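Local coordinates for protein glycoside Hydrolase (Bacteroides uniformis, PDB 5TA0) that probably cleaves agarose chains as a family 86 glycoside hydrolase, and binds the agarose oligosaccharide neoagarooctaose, at residues Q415-V420 / Y446-N451; E474-Y479 / V510-F515. One frame throughout, in Å; residues are numbered along the deposited sequence.

Contact 1. Residues Q415-V420 / Y446-N451; sequences QLWKDV and YFIINN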
# COMPACT_ATOMS: atom_id res chain seq x y z
N GLN A 415 -8.81 -10.72 12.29
CA GLN A 415 -10.10 -11.25 12.67
C GLN A 415 -11.20 -10.68 11.78
O GLN A 415 -12.09 -11.41 11.30
CB GLN A 415 -10.38 -10.98 14.16
CG GLN A 415 -9.47 -11.79 15.06
CD GLN A 415 -9.43 -11.35 16.50
OE1 GLN A 415 -9.67 -10.20 16.84
NE2 GLN A 415 -9.06 -12.28 17.36
N LEU A 416 -11.13 -9.39 11.50
CA LEU A 416 -12.12 -8.74 10.66
C LEU A 416 -12.13 -9.31 9.25
O LEU A 416 -13.20 -9.53 8.68
CB LEU A 416 -11.87 -7.23 10.62
CG LEU A 416 -12.73 -6.35 9.73
CD1 LEU A 416 -14.17 -6.34 10.20
CD2 LEU A 416 -12.16 -4.94 9.69
N TRP A 417 -10.93 -9.53 8.70
CA TRP A 417 -10.79 -9.98 7.30
C TRP A 417 -10.72 -11.50 7.17
O TRP A 417 -10.48 -12.03 6.09
CB TRP A 417 -9.54 -9.31 6.67
CG TRP A 417 -9.78 -7.87 6.35
CD1 TRP A 417 -9.60 -6.78 7.21
CD2 TRP A 417 -10.28 -7.31 5.13
NE1 TRP A 417 -9.97 -5.63 6.58
CE2 TRP A 417 -10.39 -5.93 5.30
CE3 TRP A 417 -10.64 -7.86 3.89
CZ2 TRP A 417 -10.83 -5.07 4.28
CZ3 TRP A 417 -11.05 -7.01 2.88
CH2 TRP A 417 -11.16 -5.65 3.08
N LYS A 418 -10.93 -12.24 8.26
CA LYS A 418 -10.90 -13.71 8.22
C LYS A 418 -11.89 -14.22 7.16
O LYS A 418 -12.99 -13.69 7.02
CB LYS A 418 -11.22 -14.29 9.61
CG LYS A 418 -10.92 -15.76 9.76
CD LYS A 418 -11.35 -16.27 11.13
CE LYS A 418 -10.87 -17.68 11.41
NZ LYS A 418 -11.52 -18.70 10.53
N ASP A 419 -11.45 -15.21 6.38
CA ASP A 419 -12.29 -15.89 5.40
C ASP A 419 -12.50 -15.12 4.10
O ASP A 419 -12.91 -15.74 3.11
CB ASP A 419 -13.68 -16.30 5.94
CG ASP A 419 -13.61 -16.99 7.28
OD1 ASP A 419 -12.93 -18.02 7.36
OD2 ASP A 419 -14.24 -16.48 8.25
N VAL A 420 -12.30 -13.81 4.06
CA VAL A 420 -12.69 -12.99 2.91
C VAL A 420 -11.86 -13.44 1.70
O VAL A 420 -10.63 -13.45 1.74
CB VAL A 420 -12.47 -11.49 3.17
CG1 VAL A 420 -12.70 -10.68 1.90
CG2 VAL A 420 -13.36 -10.98 4.31
N TYR A 446 -18.95 -11.67 0.92
CA TYR A 446 -18.32 -10.75 1.88
C TYR A 446 -18.51 -9.36 1.33
O TYR A 446 -18.04 -9.05 0.23
CB TYR A 446 -16.82 -11.07 2.06
CG TYR A 446 -16.63 -12.49 2.49
CD1 TYR A 446 -16.81 -12.84 3.83
CD2 TYR A 446 -16.35 -13.49 1.57
CE1 TYR A 446 -16.69 -14.14 4.24
CE2 TYR A 446 -16.22 -14.82 1.97
CZ TYR A 446 -16.39 -15.12 3.31
OH TYR A 446 -16.31 -16.42 3.75
N PHE A 447 -19.23 -8.52 2.08
CA PHE A 447 -19.56 -7.16 1.71
C PHE A 447 -18.82 -6.24 2.69
O PHE A 447 -19.10 -6.26 3.90
CB PHE A 447 -21.08 -7.00 1.81
CG PHE A 447 -21.64 -5.70 1.29
CD1 PHE A 447 -20.97 -4.84 0.43
CD2 PHE A 447 -22.96 -5.38 1.65
CE1 PHE A 447 -21.58 -3.68 -0.03
CE2 PHE A 447 -23.57 -4.25 1.16
CZ PHE A 447 -22.89 -3.41 0.32
N ILE A 448 -17.83 -5.51 2.18
CA ILE A 448 -16.95 -4.70 3.05
C ILE A 448 -17.26 -3.24 2.83
O ILE A 448 -17.33 -2.77 1.70
CB ILE A 448 -15.45 -4.95 2.76
CG1 ILE A 448 -15.11 -6.44 2.76
CG2 ILE A 448 -14.58 -4.21 3.76
CD1 ILE A 448 -14.91 -7.04 1.39
N ILE A 449 -17.45 -2.50 3.94
CA ILE A 449 -17.80 -1.09 3.87
C ILE A 449 -16.91 -0.34 4.86
O ILE A 449 -16.77 -0.78 5.99
CB ILE A 449 -19.30 -0.82 4.16
CG1 ILE A 449 -20.18 -1.83 3.39
CG2 ILE A 449 -19.66 0.62 3.87
CD1 ILE A 449 -21.67 -1.74 3.71
N ASN A 450 -16.33 0.76 4.39
CA ASN A 450 -15.39 1.56 5.19
C ASN A 450 -15.79 3.03 5.16
O ASN A 450 -16.16 3.57 4.15
CB ASN A 450 -13.98 1.36 4.62
CG ASN A 450 -12.94 2.23 5.31
OD1 ASN A 450 -12.55 3.28 4.82
ND2 ASN A 450 -12.51 1.78 6.47
N ASN A 451 -15.64 3.66 6.33
CA ASN A 451 -16.01 5.06 6.51
C ASN A 451 -14.77 5.94 6.58
O ASN A 451 -13.95 5.76 7.46
CB ASN A 451 -16.82 5.14 7.82
CG ASN A 451 -17.45 6.50 8.04
OD1 ASN A 451 -17.46 7.38 7.17
ND2 ASN A 451 -18.00 6.68 9.27
O HOH W 1 -14.86 -18.10 2.37

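Contact 2. Residues E474-Y479 / V510-F515; sequences EVRHLY and VICYNF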
# COMPACT_ATOMS: atom_id res chain seq x y z
N GLU A 474 -23.61 -12.78 9.15
CA GLU A 474 -22.70 -12.42 10.23
C GLU A 474 -22.18 -11.01 9.96
O GLU A 474 -21.60 -10.74 8.91
CB GLU A 474 -21.54 -13.40 10.35
CG GLU A 474 -20.49 -12.98 11.36
CD GLU A 474 -19.41 -14.01 11.59
OE1 GLU A 474 -19.68 -15.07 12.19
OE2 GLU A 474 -18.24 -13.72 11.25
N VAL A 475 -22.40 -10.12 10.93
CA VAL A 475 -21.89 -8.75 10.89
C VAL A 475 -20.64 -8.68 11.73
O VAL A 475 -20.63 -9.11 12.88
CB VAL A 475 -22.92 -7.75 11.47
CG1 VAL A 475 -22.37 -6.33 11.52
CG2 VAL A 475 -24.23 -7.84 10.68
N ARG A 476 -19.59 -8.11 11.15
CA ARG A 476 -18.34 -7.80 11.87
C ARG A 476 -18.10 -6.29 11.76
O ARG A 476 -18.12 -5.75 10.66
CB ARG A 476 -17.17 -8.54 11.25
CG ARG A 476 -17.36 -10.03 11.06
CD ARG A 476 -16.20 -10.60 10.28
NE ARG A 476 -16.37 -12.01 10.00
CZ ARG A 476 -15.53 -12.70 9.23
NH1 ARG A 476 -14.49 -12.10 8.67
NH2 ARG A 476 -15.73 -13.99 9.02
N HIS A 477 -17.96 -5.61 12.90
CA HIS A 477 -17.88 -4.15 12.93
C HIS A 477 -16.71 -3.76 13.84
O HIS A 477 -16.71 -4.09 15.05
CB HIS A 477 -19.20 -3.59 13.47
CG HIS A 477 -19.35 -2.10 13.40
ND1 HIS A 477 -20.25 -1.43 14.20
CD2 HIS A 477 -18.74 -1.16 12.66
CE1 HIS A 477 -20.21 -0.14 13.93
NE2 HIS A 477 -19.30 0.06 13.00
N LEU A 478 -15.72 -3.08 13.25
CA LEU A 478 -14.51 -2.65 13.94
C LEU A 478 -14.55 -1.14 14.12
O LEU A 478 -14.54 -0.40 13.14
CB LEU A 478 -13.26 -3.07 13.18
CG LEU A 478 -11.94 -2.71 13.86
CD1 LEU A 478 -11.76 -3.45 15.17
CD2 LEU A 478 -10.80 -3.03 12.91
N TYR A 479 -14.61 -0.69 15.38
CA TYR A 479 -14.78 0.73 15.69
C TYR A 479 -14.13 1.07 17.04
O TYR A 479 -13.73 0.17 17.78
CB TYR A 479 -16.30 1.09 15.72
CG TYR A 479 -17.10 0.38 16.77
CD1 TYR A 479 -17.64 -0.89 16.53
CD2 TYR A 479 -17.31 0.95 18.03
CE1 TYR A 479 -18.38 -1.57 17.50
CE2 TYR A 479 -18.04 0.29 19.00
CZ TYR A 479 -18.58 -0.96 18.74
OH TYR A 479 -19.31 -1.63 19.71
N VAL A 510 -17.47 -5.83 7.87
CA VAL A 510 -17.45 -6.95 6.92
C VAL A 510 -18.72 -7.74 7.21
O VAL A 510 -18.87 -8.30 8.32
CB VAL A 510 -16.19 -7.84 7.04
CG1 VAL A 510 -16.31 -9.09 6.17
CG2 VAL A 510 -14.94 -7.04 6.67
N ILE A 511 -19.62 -7.75 6.22
CA ILE A 511 -20.92 -8.44 6.35
C ILE A 511 -20.81 -9.72 5.54
O ILE A 511 -20.47 -9.70 4.36
CB ILE A 511 -22.05 -7.55 5.83
CG1 ILE A 511 -22.08 -6.21 6.58
CG2 ILE A 511 -23.40 -8.27 5.96
CD1 ILE A 511 -22.75 -5.09 5.85
N CYS A 512 -21.03 -10.85 6.21
CA CYS A 512 -20.87 -12.16 5.61
C CYS A 512 -22.25 -12.77 5.39
O CYS A 512 -22.94 -13.11 6.35
CB CYS A 512 -20.00 -13.06 6.51
SG CYS A 512 -18.47 -12.28 7.10
N TYR A 513 -22.65 -12.88 4.13
CA TYR A 513 -23.93 -13.53 3.77
C TYR A 513 -23.64 -14.97 3.45
O TYR A 513 -22.73 -15.25 2.67
CB TYR A 513 -24.58 -12.87 2.58
CG TYR A 513 -24.90 -11.39 2.74
CD1 TYR A 513 -26.15 -10.96 3.15
CD2 TYR A 513 -23.94 -10.42 2.50
CE1 TYR A 513 -26.45 -9.61 3.29
CE2 TYR A 513 -24.22 -9.08 2.65
CZ TYR A 513 -25.48 -8.67 3.04
OH TYR A 513 -25.72 -7.33 3.19
N ASN A 514 -24.40 -15.91 4.04
CA ASN A 514 -24.30 -17.31 3.69
C ASN A 514 -25.60 -17.75 3.03
O ASN A 514 -26.69 -17.53 3.57
CB ASN A 514 -24.01 -18.15 4.92
CG ASN A 514 -23.87 -19.62 4.60
OD1 ASN A 514 -24.73 -20.41 4.97
ND2 ASN A 514 -22.82 -19.99 3.90
N PHE A 515 -25.49 -18.35 1.84
CA PHE A 515 -26.65 -18.81 1.08
C PHE A 515 -26.75 -20.34 1.07
O PHE A 515 -25.77 -21.04 1.28
CB PHE A 515 -26.56 -18.27 -0.35
CG PHE A 515 -26.79 -16.80 -0.45
CD1 PHE A 515 -28.05 -16.28 -0.66
CD2 PHE A 515 -25.73 -15.90 -0.30
CE1 PHE A 515 -28.26 -14.92 -0.75
CE2 PHE A 515 -25.94 -14.54 -0.39
CZ PHE A 515 -27.20 -14.02 -0.60

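Contact 1. Residues Q415-V420 / Y446-N451
Y446 OH gives its hydrogen to a water 2.6 Å away. The same water donates to D419 O at 3.1 Å, so it ties the end of the tyrosine to the backbone of the loop. D419 CB also lies against the hydroxyl, with CB to Y446 OH at 3.4 Å. The loop backbone then runs over one face of the Y446 ring. V420 CA sits above the ring centre in a CH-pi contact, 3.9 Å from the centroid and 10° off the normal. The V420 side chain slides past the tyrosine in the opposite direction. Its CG1 stands anti to the backbone N (chi1 172°), and this turns CG2 back to Y446 CD1, 3.9 Å off. Trimming Y446 to an alanine would probably leave the water without the hydroxyl that donates to it, and V420 CA without the aromatic face beneath it. Further along the strand, I448 meets W417 at about a right angle. I448 CG2 approaches W417 CH2 obliquely at 3.8 Å, and I448 CG1 and CD1 lie near the six-membered ring as well. The indole NH points elsewhere and bonds to N351. The D419 carboxylate pairs with R476 through OD2, while OD1 has K418 NZ beside it. W417 also rests on L354 and M358 of helix 340-358. W417 to V420 form a type II beta turn after helix 411-416, closed by V420 N to W417 O. It packs on strand 444-451, where the beta-sandwich sheet meets helix 340-358, which connects two strands of the barrel's parallel sheet.

Contact 2. Residues E474-Y479 / V510-F515
C512 SG lies over one face of the R476 guanidinium, 3.4 Å above its plane and shifted toward the rim. E474 CD lies at the edge, in the guanidinium plane, but the carboxylate plane is turned well away from it. R476 NE donates to E474 OE2 at 2.8 Å with an N-H...O angle of 164°, and the oxygen is met nearly along its C-O direction. R476 NH2 adds a weak bond to the same oxygen. This salt bridge joins residues two apart on one strand, whose side chains share a side of the sheet. With E474 CG anti to the backbone N (chi1 174°) and the chain extended beyond it, OE2 reaches R476 NE. C512 has SG anti to its carbonyl carbon (chi1 -48°), which brings the sulfur to R476 NE at 3.6 Å. V510 lies on the same side, its CG1 oblique to the guanidinium, and R476 CB rests on V510 O.

The backbones form an antiparallel ladder in the sheet of the porphyranase-type beta-sandwich domain. E474 and C512 are a hydrogen-bonded pair, and so are R476 and V510. C512 N to E474 O, at 2.8 Å, is nearly straight. V475 and I511 make the non-hydrogen-bonded pair between them and put their side chains on the other side. I511 CA also offers a CA-H...O contact to E474 O, 3.5 Å away. Beyond the carboxylate, R476 has partners in segment 415-420, at the helix end and in the turn after it. NH1 bonds to K418 O and L416 O. C512 in turn packs on Y446 of the neighbouring strand.

The two contacts lie side by side, with centres about 7 Å apart. Strand 508-514 is the neighbour of strand 444-451, and I511 N is 2.8 Å from F447 O, a probable hydrogen bond. The bond from R476 NH1 to K418 O is 2.7 Å long, so the arginine of contact 2 holds the turn of contact 1 over the sheet. L416 O also packs against V510 CG2 at 3.6 Å. Along the chain, contact 1 closes before contact 2 opens. The residues of the glycan pocket fall between 52 and 387, and none belongs to these two contacts.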